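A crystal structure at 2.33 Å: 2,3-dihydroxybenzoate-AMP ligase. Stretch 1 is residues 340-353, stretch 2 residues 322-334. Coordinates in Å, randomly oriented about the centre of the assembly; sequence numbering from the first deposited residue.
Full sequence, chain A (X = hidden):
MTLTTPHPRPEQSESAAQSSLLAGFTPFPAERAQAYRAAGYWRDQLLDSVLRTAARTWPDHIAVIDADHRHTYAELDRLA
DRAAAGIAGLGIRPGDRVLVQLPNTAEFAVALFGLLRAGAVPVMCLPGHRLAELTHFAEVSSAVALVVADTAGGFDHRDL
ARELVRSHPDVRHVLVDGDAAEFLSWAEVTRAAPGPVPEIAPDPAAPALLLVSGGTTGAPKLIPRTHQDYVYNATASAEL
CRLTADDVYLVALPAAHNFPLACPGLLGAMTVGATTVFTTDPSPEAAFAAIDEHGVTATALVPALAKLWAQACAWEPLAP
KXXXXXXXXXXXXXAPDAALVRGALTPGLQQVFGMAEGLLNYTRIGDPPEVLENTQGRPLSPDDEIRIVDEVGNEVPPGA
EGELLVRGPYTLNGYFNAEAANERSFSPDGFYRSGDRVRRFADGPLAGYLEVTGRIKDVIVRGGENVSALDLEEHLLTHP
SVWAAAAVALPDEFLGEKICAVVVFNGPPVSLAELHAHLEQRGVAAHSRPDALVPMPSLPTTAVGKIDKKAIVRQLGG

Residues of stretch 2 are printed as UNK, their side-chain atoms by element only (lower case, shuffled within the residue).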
# COMPACT_ATOMS: atom_id res chain seq x y z
N LEU A 340 3.28 -6.32 -26.92
CA LEU A 340 2.72 -7.68 -26.92
C LEU A 340 1.32 -7.69 -26.33
O LEU A 340 0.39 -8.25 -26.89
CB LEU A 340 3.60 -8.64 -26.14
CG LEU A 340 3.11 -10.09 -26.07
CD1 LEU A 340 3.15 -10.70 -27.45
CD2 LEU A 340 3.97 -10.88 -25.12
N VAL A 341 1.20 -7.04 -25.18
CA VAL A 341 -0.06 -7.00 -24.47
C VAL A 341 -1.18 -6.39 -25.30
O VAL A 341 -2.28 -6.93 -25.35
CB VAL A 341 0.08 -6.24 -23.15
CG1 VAL A 341 -1.29 -5.83 -22.61
CG2 VAL A 341 0.86 -7.07 -22.16
N ARG A 342 -0.94 -5.27 -25.97
CA ARG A 342 -2.07 -4.71 -26.70
C ARG A 342 -2.07 -5.08 -28.18
O ARG A 342 -2.67 -4.42 -29.00
CB ARG A 342 -2.16 -3.19 -26.50
CG ARG A 342 -0.97 -2.38 -26.83
CD ARG A 342 -1.20 -0.94 -26.36
NE ARG A 342 -2.41 -0.36 -26.93
CZ ARG A 342 -2.53 0.05 -28.20
NH1 ARG A 342 -1.52 -0.08 -29.07
NH2 ARG A 342 -3.68 0.57 -28.61
N GLY A 343 -1.40 -6.18 -28.50
CA GLY A 343 -1.56 -6.78 -29.81
C GLY A 343 -2.20 -8.14 -29.64
O GLY A 343 -2.84 -8.67 -30.54
N ALA A 344 -2.05 -8.71 -28.44
CA ALA A 344 -2.50 -10.06 -28.17
C ALA A 344 -3.67 -10.12 -27.18
O ALA A 344 -4.39 -11.12 -27.14
CB ALA A 344 -1.34 -10.89 -27.66
N LEU A 345 -3.85 -9.07 -26.38
CA LEU A 345 -4.89 -9.09 -25.34
C LEU A 345 -6.00 -8.06 -25.55
O LEU A 345 -7.17 -8.41 -25.59
CB LEU A 345 -4.28 -8.87 -23.95
CG LEU A 345 -3.48 -10.00 -23.31
CD1 LEU A 345 -3.09 -9.59 -21.89
CD2 LEU A 345 -4.30 -11.28 -23.30
N THR A 346 -5.61 -6.79 -25.63
CA THR A 346 -6.55 -5.68 -25.76
C THR A 346 -5.76 -4.38 -25.97
O THR A 346 -4.76 -4.14 -25.29
CB THR A 346 -7.48 -5.51 -24.51
OG1 THR A 346 -8.26 -4.32 -24.65
CG2 THR A 346 -6.68 -5.43 -23.20
N PRO A 347 -6.21 -3.54 -26.92
CA PRO A 347 -5.56 -2.24 -27.11
C PRO A 347 -5.79 -1.35 -25.89
O PRO A 347 -5.08 -0.36 -25.71
CB PRO A 347 -6.25 -1.67 -28.36
CG PRO A 347 -7.57 -2.34 -28.40
CD PRO A 347 -7.36 -3.72 -27.83
N GLY A 348 -6.78 -1.73 -25.08
CA GLY A 348 -7.21 -0.96 -23.93
C GLY A 348 -6.30 -1.10 -22.72
O GLY A 348 -6.77 -1.22 -21.60
N LEU A 349 -5.00 -1.09 -22.96
CA LEU A 349 -3.99 -1.11 -21.92
C LEU A 349 -4.00 0.22 -21.20
O LEU A 349 -4.15 1.27 -21.82
CB LEU A 349 -2.61 -1.38 -22.52
CG LEU A 349 -1.36 -1.00 -21.70
CD1 LEU A 349 -1.18 -1.96 -20.52
CD2 LEU A 349 -0.10 -0.94 -22.58
N GLN A 350 -3.86 0.17 -19.88
CA GLN A 350 -3.59 1.37 -19.12
C GLN A 350 -2.41 1.11 -18.21
O GLN A 350 -2.40 0.12 -17.49
CB GLN A 350 -4.80 1.79 -18.30
CG GLN A 350 -4.58 3.04 -17.49
CD GLN A 350 -5.73 3.29 -16.57
OE1 GLN A 350 -6.05 2.45 -15.74
NE2 GLN A 350 -6.39 4.45 -16.72
N GLN A 351 -1.40 1.97 -18.28
CA GLN A 351 -0.27 1.81 -17.37
C GLN A 351 -0.56 2.59 -16.09
O GLN A 351 -1.09 3.71 -16.12
CB GLN A 351 1.05 2.26 -18.01
CG GLN A 351 1.50 1.35 -19.17
CD GLN A 351 3.02 1.25 -19.34
OE1 GLN A 351 3.77 1.19 -18.37
NE2 GLN A 351 3.48 1.22 -20.60
N VAL A 352 -0.25 1.94 -14.97
CA VAL A 352 -0.46 2.54 -13.67
C VAL A 352 0.82 2.49 -12.84
O VAL A 352 1.33 1.42 -12.57
CB VAL A 352 -1.59 1.84 -12.90
CG1 VAL A 352 -1.88 2.58 -11.59
CG2 VAL A 352 -2.82 1.71 -13.78
N PHE A 353 1.33 3.65 -12.45
CA PHE A 353 2.46 3.74 -11.54
C PHE A 353 1.97 4.39 -10.27
O PHE A 353 1.75 5.61 -10.23
CB PHE A 353 3.62 4.51 -12.17
CG PHE A 353 4.67 4.94 -11.19
CD1 PHE A 353 5.31 4.01 -10.38
CD2 PHE A 353 5.06 6.27 -11.11
CE1 PHE A 353 6.29 4.41 -9.47
CE2 PHE A 353 6.03 6.67 -10.21
CZ PHE A 353 6.65 5.74 -9.40
N UNK A 322 -14.86 -8.89 -24.63
CA UNK A 322 -15.58 -8.07 -23.65
C UNK A 322 -14.64 -7.14 -22.89
O UNK A 322 -15.04 -6.05 -22.48
o UNK A 322 -16.97 -8.14 -21.65
c UNK A 322 -15.47 -10.02 -22.03
c UNK A 322 -16.37 -8.96 -22.67
N UNK A 323 -13.39 -7.57 -22.72
CA UNK A 323 -12.38 -6.78 -22.03
C UNK A 323 -12.12 -5.44 -22.76
O UNK A 323 -12.09 -5.38 -23.99
c UNK A 323 -10.50 -7.33 -19.43
c UNK A 323 -8.74 -7.93 -21.08
c UNK A 323 -10.03 -7.17 -20.87
c UNK A 323 -11.09 -7.60 -21.88
N UNK A 324 -11.96 -4.37 -22.01
CA UNK A 324 -11.80 -3.04 -22.58
C UNK A 324 -10.75 -2.24 -21.84
O UNK A 324 -10.22 -1.27 -22.36
n UNK A 324 -14.45 -0.00 -19.82
c UNK A 324 -13.12 -2.28 -22.55
c UNK A 324 -13.97 1.06 -19.19
c UNK A 324 -14.00 -0.46 -21.14
n UNK A 324 -13.00 1.79 -19.75
n UNK A 324 -14.47 1.42 -18.01
c UNK A 324 -13.57 -1.90 -21.16
N UNK A 325 -10.48 -2.65 -20.60
CA UNK A 325 -9.48 -1.99 -19.78
C UNK A 325 -8.63 -3.04 -19.08
O UNK A 325 -9.11 -3.75 -18.19
c UNK A 325 -8.28 0.63 -18.41
c UNK A 325 -10.14 -1.06 -18.74
c UNK A 325 -9.19 -0.37 -17.74
c UNK A 325 -9.97 0.29 -16.64
N UNK A 326 -7.38 -3.13 -19.50
CA UNK A 326 -6.37 -3.90 -18.80
C UNK A 326 -5.34 -2.96 -18.18
O UNK A 326 -4.51 -2.39 -18.88
c UNK A 326 -5.68 -4.88 -19.74
c UNK A 326 -3.98 -6.65 -20.13
c UNK A 326 -5.11 -6.49 -17.96
c UNK A 326 -4.56 -5.71 -19.12
N UNK A 327 -5.44 -2.78 -16.87
CA UNK A 327 -4.45 -1.99 -16.15
C UNK A 327 -3.24 -2.86 -15.87
O UNK A 327 -3.38 -4.06 -15.58
c UNK A 327 -6.28 -0.69 -14.84
c UNK A 327 -6.73 -0.30 -13.42
n UNK A 327 -6.65 0.99 -13.11
o UNK A 327 -7.10 -1.16 -12.61
c UNK A 327 -4.99 -1.47 -14.81
N UNK A 328 -2.05 -2.27 -15.96
CA UNK A 328 -0.83 -2.96 -15.58
C UNK A 328 0.03 -2.05 -14.70
O UNK A 328 0.33 -0.92 -15.06
c UNK A 328 1.26 -4.12 -16.38
c UNK A 328 -0.92 -4.38 -17.63
c UNK A 328 -0.05 -3.43 -16.80
N UNK A 329 0.37 -2.54 -13.52
CA UNK A 329 1.12 -1.77 -12.55
C UNK A 329 1.88 -2.70 -11.63
O UNK A 329 1.87 -3.91 -11.84
N UNK A 330 2.53 -2.16 -10.61
CA UNK A 330 3.24 -2.98 -9.66
C UNK A 330 4.71 -3.17 -9.95
O UNK A 330 5.45 -3.68 -9.09
N UNK A 331 5.13 -2.76 -11.14
CA UNK A 331 6.52 -2.85 -11.60
C UNK A 331 6.48 -2.32 -13.02
O UNK A 331 5.40 -2.20 -13.58
c UNK A 331 7.05 -4.28 -11.56
N UNK A 332 7.63 -2.01 -13.63
CA UNK A 332 7.57 -1.32 -14.93
C UNK A 332 7.29 -2.25 -16.11
O UNK A 332 8.00 -3.21 -16.35
c UNK A 332 8.86 -0.54 -15.19
c UNK A 332 8.81 0.31 -16.48
c UNK A 332 10.20 0.82 -16.87
n UNK A 332 9.23 1.37 -19.04
c UNK A 332 10.13 1.86 -17.96
N UNK A 333 6.24 -1.96 -16.86
CA UNK A 333 5.99 -2.68 -18.09
C UNK A 333 6.95 -2.18 -19.17
O UNK A 333 6.91 -1.00 -19.55
c UNK A 333 4.55 -2.50 -18.55
c UNK A 333 2.67 -3.05 -20.11
c UNK A 333 4.31 -4.81 -19.42
c UNK A 333 4.12 -3.34 -19.74
N UNK A 334 7.83 -3.06 -19.63
CA UNK A 334 8.73 -2.74 -20.73
C UNK A 334 7.91 -2.51 -22.00
O UNK A 334 6.90 -3.17 -22.21
c UNK A 334 9.76 -3.87 -20.92
O HOH W 1 4.18 0.97 -13.22
O HOH W 2 6.74 1.17 -20.99

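Position 322 carries three side-chain atoms, a carbon bearing one oxygen and one carbon; this branched hydroxyl side chain is out of reach of stretch 1 and belongs to Thr 322. Position 323 has four carbons, forked at the second, one branch end lying 3.9 Å from Thr 346 CG2. A fork at that point, with no heteroatom, defines Leu 323. At 324 three carbons lead to a nitrogen and then to a carbon bearing two more nitrogens, a guanidinium group. Its CA-to-CB bond points away from stretch 1, and the residue is Arg 324.

Position 325 again has four carbons forked at the second; its CB points away, yet one branch end returns to 3.7 Å from Gln 350 CB. This is Leu 325. The same four-carbon fork at 326 meets the helix and the turn after it: one branch end lies 3.7 Å from Val 341 CG1 and 3.5 Å from Leu 345 CD1, while its CB is 3.6 Å from Thr 346 CG2. The residue is Leu 326, which loses more surface to the other stretch than any other residue here.

At 327 three carbons end in one oxygen and one nitrogen, a terminal amide. The chain length distinguishes Gln 327 from asparagine, and its NE2 donates a hydrogen bond to Gln 350 OE1 at 3.1 Å. Position 328 shows one carbon carrying two more, branched directly at CB, with one methyl 3.8 Å from Leu 349 CD1; it is Val 328.

Positions 329 and 330 have no side-chain atoms and are Gly 329 and Gly 330. At the first, a CB would clash with Val 352 O, whose distance to the Gly 329 CA is already only 3.2 Å. At the second, the backbone angles themselves call for glycine, since a CB would jam against the preceding carbonyl. Position 331 has a single carbon, directed away from stretch 1: Ala 331. At 332 four carbons in a row end in a nitrogen, an amine chain that identifies Lys 332, whose NZ makes a weak hydrogen bond to the backbone O of position 333. That position has four carbons forked at the second, and one branch end approaches Leu 349 CD1 at 4.0 Å; it is Leu 333. The lone carbon at 334 marks Ala 334, the N-cap residue preceding a helix.

The contact is a parallel strand pairing. Leu 326 N donates to Gly 348 O (2.9 Å) and Leu 326 O accepts from Gln 350 N (2.8 Å); Val 328 N then donates to Gln 350 O (2.9 Å) and Val 328 O accepts from Val 352 N (2.9 Å). Alternate residues thus carry the ladder. On the sheet face bearing Leu 326, Val 328, Leu 349 and Gln 351, apolar packing dominates and extends to Val 341; the face bearing Gln 327 and Gln 350 is tied by their amide pair. Beyond the ladder, a water donates to Leu 333 O (2.6 Å) and accepts from Gln 351 NE2 (3.3 Å), bridging the stretches.

Stretch 2 322-334: TLRLLQVGGAKLA
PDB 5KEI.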